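Local coordinates for protein AxyAgu115A (Amphibacillus xylanus NBRC 15112, PDB 6NPS) that probably removes glucuronic acid side groups from arabinoglucuronoxylan, acting as an alpha-glucuronidase of glycoside hydrolase family 115, at residues 821-824 with 828-831; 387-392 with 428-433; 815-820 with 932-937. The protein carries 3 engineered substitutions. All blocks are in the same frame, centred on the assembly; numbering follows the deposited sequence.

Contact 1 (821-824 with 828-831)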
# COMPACT_ATOMS: atom_id res chain seq x y z
N ASP A 821 10.22 37.45 -4.10
CA ASP A 821 10.99 36.56 -4.97
C ASP A 821 11.39 35.30 -4.23
O ASP A 821 11.79 35.35 -3.06
CB ASP A 821 12.26 37.25 -5.47
CG ASP A 821 11.97 38.54 -6.25
OD1 ASP A 821 10.84 38.71 -6.76
OD2 ASP A 821 12.90 39.38 -6.35
N GLY A 822 11.23 34.15 -4.89
CA GLY A 822 11.68 32.88 -4.33
C GLY A 822 10.90 32.39 -3.14
O GLY A 822 11.26 31.37 -2.56
N TYR A 823 9.82 33.06 -2.77
CA TYR A 823 9.08 32.68 -1.57
C TYR A 823 8.26 31.42 -1.84
O TYR A 823 7.87 31.13 -2.98
CB TYR A 823 8.19 33.85 -1.14
CG TYR A 823 7.62 33.72 0.24
CD1 TYR A 823 6.46 33.00 0.44
CD2 TYR A 823 8.22 34.32 1.35
CE1 TYR A 823 5.92 32.85 1.66
CE2 TYR A 823 7.66 34.17 2.62
CZ TYR A 823 6.51 33.44 2.76
OH TYR A 823 5.91 33.26 3.98
N GLY A 824 8.05 30.61 -0.79
CA GLY A 824 7.09 29.52 -0.88
C GLY A 824 7.62 28.25 -1.52
O GLY A 824 8.83 28.02 -1.67
N SER A 828 7.06 31.92 -6.34
CA SER A 828 7.12 33.11 -5.48
C SER A 828 5.75 33.27 -4.86
O SER A 828 4.89 32.39 -4.97
CB SER A 828 7.54 34.36 -6.27
OG SER A 828 6.54 34.72 -7.22
N ALA A 829 5.53 34.42 -4.22
CA ALA A 829 4.26 34.65 -3.58
C ALA A 829 3.99 36.13 -3.65
O ALA A 829 4.91 36.93 -3.86
CB ALA A 829 4.25 34.18 -2.09
N ILE A 830 2.74 36.51 -3.44
CA ILE A 830 2.41 37.93 -3.36
C ILE A 830 1.81 38.18 -1.99
O ILE A 830 1.17 37.30 -1.42
CB ILE A 830 1.46 38.39 -4.49
CG1 ILE A 830 0.10 37.67 -4.39
CG2 ILE A 830 2.08 38.19 -5.88
CD1 ILE A 830 -0.93 38.25 -5.35
N LYS A 831 2.07 39.37 -1.46
CA LYS A 831 1.62 39.73 -0.12
C LYS A 831 1.39 41.23 -0.10
O LYS A 831 2.14 41.98 -0.73
CB LYS A 831 2.65 39.28 0.94
CG LYS A 831 2.22 39.62 2.36
CD LYS A 831 3.29 39.24 3.38
CE LYS A 831 2.83 39.60 4.77
NZ LYS A 831 3.83 39.25 5.82
O HOH W 1 5.70 29.71 -4.19
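Y823 and A829 make the side-chain meeting of this contact: the methyl CB of A829 rests against CD1 of Y823, the ring carbon next to CG, at 3.6 Å, and comes obliquely to the ring. CB and CG of Y823 are also near that methyl, so it is the root of the aromatic group, not its hydroxyl end, that packs here. The backbones meet beside this apolar pair. The carbonyl O of Y823 lies 3.3 Å from CA of S828, a CA-H...O contact whose angle at the hydrogen, 124°, marks it as bent. A water sits within hydrogen-bonding distance of both neighbouring carbonyls, 2.9 Å from Y823 O and 2.9 Å from S828 O, bridging loop and strand. The setting is a beta hairpin: strand 814-821 leads into the loop and strand 828-833 returns antiparallel to it, in the C-terminal domain, which sequence assigns to the galactose-binding-like clan. G822, with phi 69°, makes the bend in a conformation readily accepted by a residue lacking CB, and its N comes 3.9 Å from CB of S828. Further out, the torsions settle where the polar ends go. With Y823 CG placed opposite the backbone N (chi1 -167°), CG is set beside the carbonyl carbon, and the hydroxyl end meets E433 on helix 428-440, while K430 of the same helix touches the side chain. S828 sends OG instead to E799. The loop carbonyls have cationic company, for K515 reaches the O atoms of both G822 and G824, and Y427 adds a hydroxyl at the first of them.

Contact 2 (387-392 with 428-433)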
# COMPACT_ATOMS: atom_id res chain seq x y z
N HIS A 387 6.85 26.04 14.33
CA HIS A 387 7.23 25.67 12.98
C HIS A 387 7.58 26.88 12.14
O HIS A 387 7.70 26.75 10.92
CB HIS A 387 6.13 24.85 12.35
CG HIS A 387 6.02 23.51 13.01
ND1 HIS A 387 6.62 22.38 12.49
CD2 HIS A 387 5.48 23.15 14.20
CE1 HIS A 387 6.41 21.37 13.32
NE2 HIS A 387 5.73 21.81 14.37
N GLY A 388 7.75 28.04 12.76
CA GLY A 388 8.21 29.20 12.02
C GLY A 388 7.11 30.08 11.48
O GLY A 388 7.40 31.00 10.69
N ASN A 389 5.87 29.88 11.91
CA ASN A 389 4.73 30.72 11.55
C ASN A 389 4.31 31.47 12.80
O ASN A 389 4.01 30.85 13.82
CB ASN A 389 3.58 29.88 11.02
CG ASN A 389 4.03 28.93 9.94
OD1 ASN A 389 4.40 29.37 8.82
ND2 ASN A 389 4.02 27.62 10.25
N LEU A 390 4.30 32.80 12.74
CA LEU A 390 3.82 33.56 13.89
C LEU A 390 2.40 33.15 14.25
O LEU A 390 1.67 32.57 13.43
CB LEU A 390 3.83 35.06 13.62
CG LEU A 390 5.15 35.62 13.06
CD1 LEU A 390 5.08 37.16 12.97
CD2 LEU A 390 6.38 35.19 13.87
N ARG A 391 2.02 33.47 15.48
CA ARG A 391 0.65 33.35 15.96
C ARG A 391 0.05 34.74 16.06
O ARG A 391 0.18 35.55 15.13
CB ARG A 391 0.65 32.60 17.31
CG ARG A 391 1.22 31.17 17.16
CD ARG A 391 1.28 30.45 18.54
NE ARG A 391 -0.07 30.26 19.04
CZ ARG A 391 -0.36 29.80 20.25
NH1 ARG A 391 0.60 29.48 21.11
NH2 ARG A 391 -1.64 29.67 20.61
N THR A 392 -0.64 35.06 17.15
CA THR A 392 -1.22 36.39 17.24
C THR A 392 -0.14 37.42 17.55
O THR A 392 0.97 37.08 18.00
CB THR A 392 -2.30 36.47 18.31
OG1 THR A 392 -1.70 36.28 19.59
CG2 THR A 392 -3.36 35.43 18.04
N LEU A 428 15.71 31.80 4.25
CA LEU A 428 15.75 33.23 4.59
C LEU A 428 14.52 34.01 4.18
O LEU A 428 14.04 34.82 4.99
CB LEU A 428 17.01 33.88 4.01
CG LEU A 428 18.35 33.39 4.61
CD1 LEU A 428 19.46 34.44 4.33
CD2 LEU A 428 18.30 33.08 6.11
N PRO A 429 13.95 33.83 2.98
CA PRO A 429 12.75 34.61 2.61
C PRO A 429 11.60 34.46 3.58
O PRO A 429 10.88 35.43 3.84
CB PRO A 429 12.38 34.04 1.22
CG PRO A 429 13.72 33.68 0.64
CD PRO A 429 14.49 33.09 1.81
N LYS A 430 11.39 33.24 4.08
CA LYS A 430 10.35 33.01 5.06
C LYS A 430 10.68 33.69 6.39
O LYS A 430 9.81 34.33 7.01
CB LYS A 430 10.19 31.51 5.26
CG LYS A 430 9.28 31.09 6.43
CD LYS A 430 7.83 31.20 6.08
CE LYS A 430 6.95 30.61 7.21
NZ LYS A 430 6.67 29.15 7.07
N ILE A 431 11.92 33.55 6.85
CA ILE A 431 12.33 34.22 8.09
C ILE A 431 12.14 35.72 7.97
O ILE A 431 11.66 36.38 8.92
CB ILE A 431 13.79 33.89 8.46
CG1 ILE A 431 13.95 32.39 8.67
CG2 ILE A 431 14.21 34.60 9.75
CD1 ILE A 431 15.43 31.96 8.69
N TRP A 432 12.56 36.30 6.83
CA TRP A 432 12.41 37.74 6.64
C TRP A 432 10.93 38.12 6.70
O TRP A 432 10.56 39.09 7.38
CB TRP A 432 13.04 38.18 5.30
CG TRP A 432 12.85 39.63 5.00
CD1 TRP A 432 13.72 40.63 5.29
CD2 TRP A 432 11.71 40.24 4.39
NE1 TRP A 432 13.20 41.83 4.89
CE2 TRP A 432 11.98 41.62 4.32
CE3 TRP A 432 10.49 39.77 3.89
CZ2 TRP A 432 11.07 42.54 3.78
CZ3 TRP A 432 9.59 40.68 3.35
CH2 TRP A 432 9.89 42.04 3.29
N GLU A 433 10.07 37.37 6.01
CA GLU A 433 8.66 37.74 5.95
C GLU A 433 8.02 37.67 7.34
O GLU A 433 7.22 38.53 7.71
CB GLU A 433 7.92 36.82 4.97
CG GLU A 433 6.46 37.20 4.74
CD GLU A 433 5.51 36.29 5.51
OE1 GLU A 433 5.93 35.17 5.89
OE2 GLU A 433 4.33 36.68 5.73
O HOH W 2 8.56 27.97 8.61
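K430 reaches out from the first turn of helix 428-440 to N389 in the loop that follows strand 379-383, and the bond from its NZ to N389 OD1, at 2.9 Å, is the link on which the contact turns. The ammonium does not meet the amide oxygen squarely: the C=O...N angle is 138°, and the donor lies 32° off the carbonyl plane. The two side chains cross at about a right angle. The lysine begins with CG opposite its backbone N, then bends at chi2 and again at chi4 (-89°), the last bend turning NZ onto the asparagine. Tight packing is confined to this end. CE of K430 lies 3.5 Å from G388 O and 3.3 Å from N389 OD1, so the last methylene is wedged beside two oxygens. The amide itself is steadied from its other end by D385, which takes a hydrogen bond from N389 ND2. The rest of the interface is looser, and the backbones stay well apart, with 7.6 Å between CA of G388 and CA of I431 at their nearest. A water links K430 to H387: it accepts from K430 NZ at 2.7 Å and donates to H387 O at 2.8 Å. Both segments belong to the TIM-barrel part of the enzyme: the loop leaves the sixth strand of the parallel eight-stranded sheet, and the helix follows the seventh strand and precedes the eighth in the chain. Q867, from the C-terminal region, supplies a further oxygen to K430 NZ. The amino group thus gives hydrogen bonds to the amide oxygens of N389 and Q867 and to the water, a way of holding a buried cationic end with neutral, polar oxygens.

Contact 3 (815-820 with 932-937)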
# COMPACT_ATOMS: atom_id res chain seq x y z
N ASN A 815 -0.36 51.35 -0.41
CA ASN A 815 -0.74 49.99 -0.04
C ASN A 815 -0.83 49.17 -1.32
O ASN A 815 -1.62 49.50 -2.21
CB ASN A 815 -2.06 49.95 0.73
CG ASN A 815 -2.15 51.03 1.80
OD1 ASN A 815 -1.35 51.09 2.74
ND2 ASN A 815 -3.12 51.93 1.64
N ARG A 816 -0.05 48.10 -1.39
CA ARG A 816 0.09 47.41 -2.66
C ARG A 816 0.49 45.97 -2.42
O ARG A 816 1.14 45.65 -1.42
CB ARG A 816 1.14 48.09 -3.55
CG ARG A 816 2.58 47.89 -3.05
CD ARG A 816 2.91 48.75 -1.78
NE ARG A 816 4.28 48.51 -1.33
CZ ARG A 816 4.79 48.93 -0.19
NH1 ARG A 816 4.05 49.60 0.68
NH2 ARG A 816 6.06 48.65 0.11
N PHE A 817 0.12 45.09 -3.35
CA PHE A 817 0.73 43.78 -3.39
C PHE A 817 2.17 43.85 -3.87
O PHE A 817 2.49 44.57 -4.82
CB PHE A 817 -0.07 42.83 -4.29
CG PHE A 817 -1.26 42.23 -3.60
CD1 PHE A 817 -1.12 41.12 -2.82
CD2 PHE A 817 -2.53 42.82 -3.75
CE1 PHE A 817 -2.22 40.56 -2.14
CE2 PHE A 817 -3.61 42.27 -3.14
CZ PHE A 817 -3.47 41.14 -2.32
N GLU A 818 3.04 43.12 -3.21
CA GLU A 818 4.44 43.00 -3.61
C GLU A 818 4.75 41.55 -3.94
O GLU A 818 4.24 40.63 -3.27
CB GLU A 818 5.37 43.46 -2.48
CG GLU A 818 5.26 44.93 -2.12
CD GLU A 818 6.21 45.79 -2.94
OE1 GLU A 818 6.87 45.25 -3.86
OE2 GLU A 818 6.29 47.01 -2.67
N VAL A 819 5.65 41.33 -4.90
CA VAL A 819 6.12 39.97 -5.19
C VAL A 819 7.31 39.69 -4.29
O VAL A 819 8.28 40.46 -4.30
CB VAL A 819 6.51 39.80 -6.67
CG1 VAL A 819 7.04 38.34 -6.93
CG2 VAL A 819 5.33 40.16 -7.61
N LEU A 820 7.23 38.61 -3.52
CA LEU A 820 8.33 38.11 -2.71
C LEU A 820 9.07 37.07 -3.55
O LEU A 820 8.59 35.94 -3.70
CB LEU A 820 7.81 37.51 -1.40
CG LEU A 820 7.09 38.49 -0.46
CD1 LEU A 820 6.47 37.78 0.79
CD2 LEU A 820 8.08 39.51 -0.00
N ILE A 932 -8.24 39.80 -6.74
CA ILE A 932 -8.02 39.37 -5.36
C ILE A 932 -7.62 40.60 -4.54
O ILE A 932 -6.64 41.29 -4.87
CB ILE A 932 -6.96 38.28 -5.27
CG1 ILE A 932 -7.35 37.14 -6.24
CG2 ILE A 932 -6.78 37.82 -3.84
CD1 ILE A 932 -6.44 35.98 -6.15
N TYR A 933 -8.40 40.89 -3.51
CA TYR A 933 -8.16 42.02 -2.62
C TYR A 933 -7.55 41.53 -1.32
O TYR A 933 -8.00 40.52 -0.75
CB TYR A 933 -9.45 42.78 -2.29
CG TYR A 933 -10.15 43.48 -3.41
CD1 TYR A 933 -10.96 42.78 -4.30
CD2 TYR A 933 -10.06 44.86 -3.56
CE1 TYR A 933 -11.63 43.45 -5.33
CE2 TYR A 933 -10.72 45.53 -4.58
CZ TYR A 933 -11.51 44.82 -5.45
OH TYR A 933 -12.18 45.47 -6.46
N ALA A 934 -6.57 42.26 -0.81
CA ALA A 934 -6.10 41.99 0.54
C ALA A 934 -7.08 42.52 1.56
O ALA A 934 -7.62 43.61 1.38
CB ALA A 934 -4.73 42.61 0.79
N VAL A 935 -7.31 41.76 2.65
CA VAL A 935 -8.17 42.21 3.74
C VAL A 935 -7.43 41.99 5.07
O VAL A 935 -6.86 42.94 5.63
CB VAL A 935 -9.53 41.49 3.70
CG1 VAL A 935 -10.46 41.90 4.88
CG2 VAL A 935 -10.22 41.72 2.33
N SER A 936 -7.39 40.71 5.57
CA SER A 936 -6.63 40.39 6.76
C SER A 936 -5.14 40.34 6.47
O SER A 936 -4.72 39.94 5.39
CB SER A 936 -7.05 39.03 7.34
OG SER A 936 -8.45 38.97 7.52
N PRO A 937 -4.32 40.69 7.47
CA PRO A 937 -2.87 40.40 7.39
C PRO A 937 -2.59 38.89 7.38
O PRO A 937 -3.42 38.07 7.79
CB PRO A 937 -2.32 41.03 8.67
CG PRO A 937 -3.41 42.01 9.15
CD PRO A 937 -4.71 41.42 8.69
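F817 and A934 mark the nearest backbone approach, with 8.1 Å between their CA atoms, and the strand segments 815-820 and 932-934 that carry them run at 112° to each other, far from the alignment of hydrogen-bonded neighbours. One aromatic side chain spans that distance. The phenyl of F817 points its far end at the second strand: CZ lies 3.7 Å from CB of A934 and 3.6 Å from A934 N, so the ring reaches both the methyl and the peptide beside it. The backbone atoms A934 N and Y933 C sit at the ring edge, near its plane. I932 O arrives obliquely instead, 3.6 Å from CE2 of F817, next to the partial positive charge that an aromatic C-H would carry. The first torsion explains this reach, for CG of F817 stands opposite its own carbonyl carbon (chi1 -82°), which carries the ring outward from the strand. The methyl of A934 also touches A832 on strand 828-833. I830 of that strand packs against F817 as well. On the other side of strand 815-820 from the phenyl, R816 and E818 pair along their own strand: NE and NH2 of R816 both bond to OE2 of E818, side-on, in a salt bridge within the segment, the shorter at 2.8 Å from NE with an N-H...O angle of 164°, and the acceptor lies in the guanidinium plane. Such an aromatic residue reaching from one strand to the backbone of another that crosses it steeply is core packing consistent with a beta-sandwich, as expected for a C-terminal domain of the galactose-binding-like clan.

How the contacts relate
The three contacts form a short chain from the barrel part of the enzyme to its C-terminal domain. Contact 3's first strand, 814-821, is the antiparallel neighbour of contact 1's strand 828-833, joined by A829 O to L820 N at 2.9 Å and K831 O to E818 N at 2.9 Å; the contact centres are about 12 Å apart, contact 1 being nested in the chain between the segments of contact 3. Contact 1 meets contact 2, about 13 Å away between centres, at E433, whose OE2 lies 2.6 Å from K831 NZ in a salt bridge and whose OE1 lies 2.7 Å from Y823 OH. Contacts 2 and 3 touch more lightly, L820 CD2 lying 3.9 Å from W432 CZ3.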